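Local atomic coordinates of putative general stress protein 26 (Jannaschia sp., PDB entry 2QEA), a protein that is of unknown function but probably binds a flavin and acts as an oxidoreductase of the pyridoxamine 5'-phosphate oxidase-like family, possibly in general stress. Residues A[7-10]-A[11-15]; A[91-94]-A[95-99]. All coordinates share one frame; numbering follows the deposited sequence.

Contact 1 (A[7-10]-A[11-15]); sequences HEFW and DRLED. With CA (calcium ion), chain E; CA (calcium ion), chain D.
Residues 7-10 and 11-15 form the C-terminal part of the N-terminal helix 2-13 and the turn after it, one flank carrying a calcium site. Glu-8 meets Arg-12 one turn on in an i to i+4 salt bridge, OE2 lying 2.8 Å from NE. Its hydrogen bond is weak, the N-H...O angle being 118°, and the carboxylate stands at 78° to the guanidinium plane instead of lying flat against it. The bend of Glu-8 at chi2 (64°) turns its carboxylate forward along the helix, toward the extended Arg-12 chain, whose NH1 goes on to the carbonyl of Thr-129. The other oxygen of Glu-8, OE1, is 3.2 Å from OD2 of Asp-11, a pair of like charges.

Calcium probably offsets part of this charge, although it binds OD1 of Asp-11 and not the OD2 facing Glu-8. One ion (chain E) is bound by the backbone O of Asp-11, at 2.4 Å, and its side-chain OD1; Glu-14 OE1, Asp-38 and a water that donates to Asp-15 OD1 add further oxygens. Glu-14 also reaches the second ion (chain D) through OE2, at 2.6 Å, so its carboxylate spans the two metals.

On the buried flank, Leu-13 CD2 packs 3.5 Å from Phe-9 CZ and 4.0 Å from Trp-10 CZ3. Phe-9 CE2 stands 3.8 Å above the Trp-10 ring, over its centre, while Ile-126 and Ile-44 continue the apolar packing onto the sheet. Main-chain bonds from the amides of Asp-11, Arg-12 and Leu-13 to the carbonyls four residues earlier hold the frame. The chemistry implies a division by face: hydrocarbon seats the helix on the sheet, whereas the crowded carboxylates probably depend on calcium and Arg-12 to lower their mutual repulsion.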
loop_
_atom_site.group_PDB
_atom_site.type_symbol
_atom_site.label_atom_id
_atom_site.label_comp_id
_atom_site.label_asym_id
_atom_site.label_seq_id
_atom_site.Cartn_x
_atom_site.Cartn_y
_atom_site.Cartn_z
ATOM N N HIS A 7 14.642 -3.369 -12.643
ATOM C CA HIS A 7 15.429 -4.409 -11.948
ATOM C C HIS A 7 15.360 -4.249 -10.423
ATOM O O HIS A 7 15.193 -5.238 -9.713
ATOM C CB HIS A 7 16.902 -4.432 -12.401
ATOM C CG HIS A 7 17.113 -5.008 -13.769
ATOM N ND1 HIS A 7 17.448 -4.237 -14.862
ATOM C CD2 HIS A 7 17.046 -6.284 -14.218
ATOM C CE1 HIS A 7 17.575 -5.011 -15.925
ATOM N NE2 HIS A 7 17.335 -6.258 -15.561
ATOM N N GLU A 8 15.461 -3.004 -9.950
ATOM C CA GLU A 8 15.390 -2.681 -8.515
ATOM C C GLU A 8 13.998 -2.928 -7.909
ATOM O O GLU A 8 13.899 -3.228 -6.716
ATOM C CB GLU A 8 15.836 -1.227 -8.267
ATOM C CG GLU A 8 16.070 -0.825 -6.798
ATOM C CD GLU A 8 17.214 -1.572 -6.116
ATOM O OE1 GLU A 8 17.995 -2.274 -6.789
ATOM O OE2 GLU A 8 17.354 -1.441 -4.887
ATOM N N PHE A 9 12.941 -2.772 -8.714
ATOM C CA PHE A 9 11.567 -3.082 -8.282
ATOM C C PHE A 9 11.464 -4.574 -7.913
ATOM O O PHE A 9 11.015 -4.906 -6.813
ATOM C CB PHE A 9 10.524 -2.685 -9.353
ATOM C CG PHE A 9 9.165 -3.308 -9.149
ATOM C CD1 PHE A 9 8.232 -2.722 -8.293
ATOM C CD2 PHE A 9 8.826 -4.498 -9.810
ATOM C CE1 PHE A 9 6.972 -3.307 -8.100
ATOM C CE2 PHE A 9 7.578 -5.095 -9.620
ATOM C CZ PHE A 9 6.648 -4.500 -8.769
ATOM N N TRP A 10 11.885 -5.446 -8.834
ATOM C CA TRP A 10 11.886 -6.908 -8.609
ATOM C C TRP A 10 12.859 -7.312 -7.500
ATOM O O TRP A 10 12.612 -8.278 -6.775
ATOM C CB TRP A 10 12.242 -7.685 -9.883
ATOM C CG TRP A 10 11.256 -7.522 -10.987
ATOM C CD1 TRP A 10 11.444 -6.846 -12.154
ATOM C CD2 TRP A 10 9.916 -8.020 -11.019
ATOM N NE1 TRP A 10 10.311 -6.905 -12.923
ATOM C CE2 TRP A 10 9.353 -7.618 -12.254
ATOM C CE3 TRP A 10 9.135 -8.775 -10.129
ATOM C CZ2 TRP A 10 8.038 -7.944 -12.625
ATOM C CZ3 TRP A 10 7.823 -9.105 -10.497
ATOM C CH2 TRP A 10 7.290 -8.684 -11.737
ATOM N N ASP A 11 13.962 -6.570 -7.396
ATOM C CA ASP A 11 14.979 -6.775 -6.370
ATOM C C ASP A 11 14.372 -6.615 -4.970
ATOM O O ASP A 11 14.554 -7.491 -4.124
ATOM C CB ASP A 11 16.134 -5.774 -6.578
ATOM C CG ASP A 11 17.358 -6.072 -5.744
ATOM O OD1 ASP A 11 17.410 -7.060 -4.987
ATOM O OD2 ASP A 11 18.332 -5.299 -5.847
ATOM N N ARG A 12 13.634 -5.530 -4.751
ATOM C CA ARG A 12 13.032 -5.239 -3.439
ATOM C C ARG A 12 11.672 -5.883 -3.160
ATOM O O ARG A 12 11.340 -6.084 -1.986
ATOM C CB ARG A 12 12.945 -3.732 -3.232
ATOM C CG ARG A 12 14.303 -3.082 -3.223
ATOM C CD ARG A 12 14.176 -1.629 -2.948
ATOM N NE ARG A 12 15.472 -0.956 -2.921
ATOM C CZ ARG A 12 15.637 0.357 -2.762
ATOM N NH1 ARG A 12 14.595 1.165 -2.564
ATOM N NH2 ARG A 12 16.868 0.868 -2.773
ATOM N N LEU A 13 10.907 -6.211 -4.208
ATOM C CA LEU A 13 9.563 -6.816 -4.058
ATOM C C LEU A 13 9.523 -8.143 -3.275
ATOM O O LEU A 13 8.506 -8.457 -2.656
ATOM C CB LEU A 13 8.873 -6.977 -5.428
ATOM C CG LEU A 13 7.425 -7.487 -5.492
ATOM C CD1 LEU A 13 6.498 -6.641 -4.638
ATOM C CD2 LEU A 13 6.941 -7.509 -6.929
ATOM N N GLU A 14 10.624 -8.896 -3.300
ATOM C CA GLU A 14 10.767 -10.161 -2.548
ATOM C C GLU A 14 10.560 -10.011 -1.043
ATOM O O GLU A 14 9.884 -10.836 -0.423
ATOM C CB GLU A 14 12.166 -10.730 -2.728
ATOM C CG GLU A 14 12.484 -11.204 -4.111
ATOM C CD GLU A 14 13.896 -11.689 -4.198
ATOM O OE1 GLU A 14 14.822 -10.925 -3.848
ATOM O OE2 GLU A 14 14.110 -12.840 -4.632
ATOM N N ASP A 15 11.174 -8.971 -0.476
ATOM C CA ASP A 15 11.065 -8.663 0.960
ATOM C C ASP A 15 9.761 -7.945 1.372
ATOM O O ASP A 15 9.553 -7.711 2.565
ATOM C CB ASP A 15 12.289 -7.854 1.426
ATOM C CG ASP A 15 13.593 -8.652 1.372
ATOM O OD1 ASP A 15 13.673 -9.668 0.647
ATOM O OD2 ASP A 15 14.552 -8.247 2.062
HETATM CA CA CA E . 16.350 -9.053 -3.836
HETATM CA CA CA D . 16.607 -13.316 -3.931
HETATM O O HOH W 1 16.096 -9.332 -1.176
#

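Contact 2 (A[91-94]-A[95-99])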
loop_
_atom_site.group_PDB
_atom_site.type_symbol
_atom_site.label_atom_id
_atom_site.label_comp_id
_atom_site.label_asym_id
_atom_site.label_seq_id
_atom_site.Cartn_x
_atom_site.Cartn_y
_atom_site.Cartn_z
ATOM N N GLU A 91 5.211 -26.222 -10.458
ATOM C CA GLU A 91 6.580 -25.770 -10.139
ATOM C C GLU A 91 6.534 -24.478 -9.320
ATOM O O GLU A 91 7.228 -24.360 -8.309
ATOM C CB GLU A 91 7.415 -25.524 -11.411
ATOM C CG GLU A 91 7.594 -26.735 -12.356
ATOM C CD GLU A 91 8.357 -27.908 -11.743
ATOM O OE1 GLU A 91 9.107 -27.715 -10.759
ATOM O OE2 GLU A 91 8.217 -29.034 -12.269
ATOM N N ALA A 92 5.719 -23.522 -9.772
ATOM C CA ALA A 92 5.522 -22.239 -9.077
ATOM C C ALA A 92 4.812 -22.417 -7.730
ATOM O O ALA A 92 5.188 -21.772 -6.750
ATOM C CB ALA A 92 4.745 -21.256 -9.959
ATOM N N LEU A 93 3.798 -23.290 -7.696
ATOM C CA LEU A 93 3.038 -23.608 -6.468
ATOM C C LEU A 93 3.948 -24.126 -5.349
ATOM O O LEU A 93 3.879 -23.632 -4.229
ATOM C CB LEU A 93 1.933 -24.639 -6.761
ATOM C CG LEU A 93 0.999 -25.109 -5.633
ATOM C CD1 LEU A 93 0.295 -23.941 -4.953
ATOM C CD2 LEU A 93 -0.020 -26.099 -6.179
ATOM N N ASP A 94 4.811 -25.087 -5.681
ATOM C CA ASP A 94 5.752 -25.693 -4.720
ATOM C C ASP A 94 6.881 -24.738 -4.276
ATOM O O ASP A 94 7.320 -24.803 -3.123
ATOM C CB ASP A 94 6.345 -26.994 -5.305
ATOM C CG ASP A 94 7.152 -27.811 -4.287
ATOM O OD1 ASP A 94 6.867 -27.758 -3.070
ATOM O OD2 ASP A 94 8.069 -28.539 -4.722
ATOM N N GLU A 95 7.347 -23.876 -5.185
ATOM C CA GLU A 95 8.419 -22.904 -4.886
ATOM C C GLU A 95 7.981 -21.837 -3.874
ATOM O O GLU A 95 8.734 -21.520 -2.950
ATOM C CB GLU A 95 8.902 -22.208 -6.172
ATOM C CG GLU A 95 10.140 -21.286 -6.012
ATOM C CD GLU A 95 10.421 -20.429 -7.244
ATOM O OE1 GLU A 95 10.040 -20.823 -8.368
ATOM O OE2 GLU A 95 11.033 -19.353 -7.080
ATOM N N PHE A 96 6.776 -21.294 -4.066
ATOM C CA PHE A 96 6.225 -20.226 -3.207
ATOM C C PHE A 96 5.346 -20.682 -2.025
ATOM O O PHE A 96 4.774 -19.836 -1.327
ATOM C CB PHE A 96 5.491 -19.201 -4.084
ATOM C CG PHE A 96 6.368 -18.595 -5.150
ATOM C CD1 PHE A 96 7.523 -17.882 -4.795
ATOM C CD2 PHE A 96 6.057 -18.733 -6.507
ATOM C CE1 PHE A 96 8.360 -17.325 -5.773
ATOM C CE2 PHE A 96 6.887 -18.180 -7.500
ATOM C CZ PHE A 96 8.038 -17.469 -7.132
ATOM N N TRP A 97 5.268 -21.995 -1.780
ATOM C CA TRP A 97 4.496 -22.543 -0.658
ATOM C C TRP A 97 5.302 -22.356 0.635
ATOM O O TRP A 97 6.525 -22.543 0.632
ATOM C CB TRP A 97 4.181 -24.025 -0.886
ATOM C CG TRP A 97 3.176 -24.572 0.057
ATOM C CD1 TRP A 97 3.422 -25.305 1.175
ATOM C CD2 TRP A 97 1.753 -24.417 -0.023
ATOM N NE1 TRP A 97 2.243 -25.632 1.794
ATOM C CE2 TRP A 97 1.199 -25.101 1.084
ATOM C CE3 TRP A 97 0.889 -23.776 -0.929
ATOM C CZ2 TRP A 97 -0.188 -25.156 1.323
ATOM C CZ3 TRP A 97 -0.501 -23.833 -0.696
ATOM C CH2 TRP A 97 -1.020 -24.518 0.429
ATOM N N SER A 98 4.610 -22.006 1.722
ATOM C CA SER A 98 5.234 -21.740 3.031
ATOM C C SER A 98 4.464 -22.350 4.209
ATOM O O SER A 98 3.382 -22.921 4.029
ATOM C CB SER A 98 5.355 -20.223 3.229
ATOM O OG SER A 98 4.081 -19.599 3.246
ATOM N N PHE A 99 5.060 -22.240 5.402
ATOM C CA PHE A 99 4.450 -22.686 6.674
ATOM C C PHE A 99 3.123 -21.956 6.982
ATOM O O PHE A 99 2.251 -22.520 7.644
ATOM C CB PHE A 99 5.439 -22.543 7.862
ATOM C CG PHE A 99 5.688 -21.110 8.302
ATOM C CD1 PHE A 99 4.983 -20.565 9.387
ATOM C CD2 PHE A 99 6.618 -20.302 7.636
ATOM C CE1 PHE A 99 5.200 -19.233 9.799
ATOM C CE2 PHE A 99 6.841 -18.970 8.038
ATOM C CZ PHE A 99 6.131 -18.435 9.124
#
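Leu-93 and Trp-97 both set CG anti to the backbone N (chi1 -179° and -168°), which lays the two side chains alongside each other, pointing the same way, with Leu-93 CD1 4.1 Å from Trp-97 CE3. Phe-96 instead turns CG beside its own N, and the ring comes back over the end of the helix: its CD2 is 3.2 Å from the carbonyl O of Ala-92, approached obliquely, and 4.5 Å from Ala-92 CB. That same carbonyl accepts the Phe-96 amide at 3.2 Å with an N-H...O angle of 163°. One residue earlier, Glu-95 N bonds likewise to Glu-91 O. The Glu-95 carboxylate carbon CD lies 3.8 Å above one face of the Phe-96 ring, toward its rim, and Trp-45 of strand 44-49 stacks with this ring. Replacing Phe-96 by alanine is likely to leave Trp-45 without its stacking partner and open a gap beside Ala-92, though the main-chain bond would remain. Leu-93 and Trp-97 both reach Val-114 of strand 114-129. The arrangement is that of a short helix, 90-95, ending at the protein surface, where i to i+4 side-chain pairs seat its last turn on the beta-sheet before the chain runs on to helix 99-104.

Both contacts are local, between side chains about one helical turn apart, and both helix ends rest on strands 44-49 and 114-129. Contact 1 is the more buried, with three of eight touching residues buried against one of seven, and its centre lies about 9 Å from that of the chain against about 16 Å for contact 2, largely a surface contact. Their chemistry differs accordingly: contact 1 combines an apolar flank with metal-bound carboxylates and a salt bridge, whereas contact 2 relies on aromatic packing and two main-chain bonds. They do not touch, the nearest atoms being about 7 Å apart, yet the Glu-95 side chain comes within about 9 Å of a calcium ion.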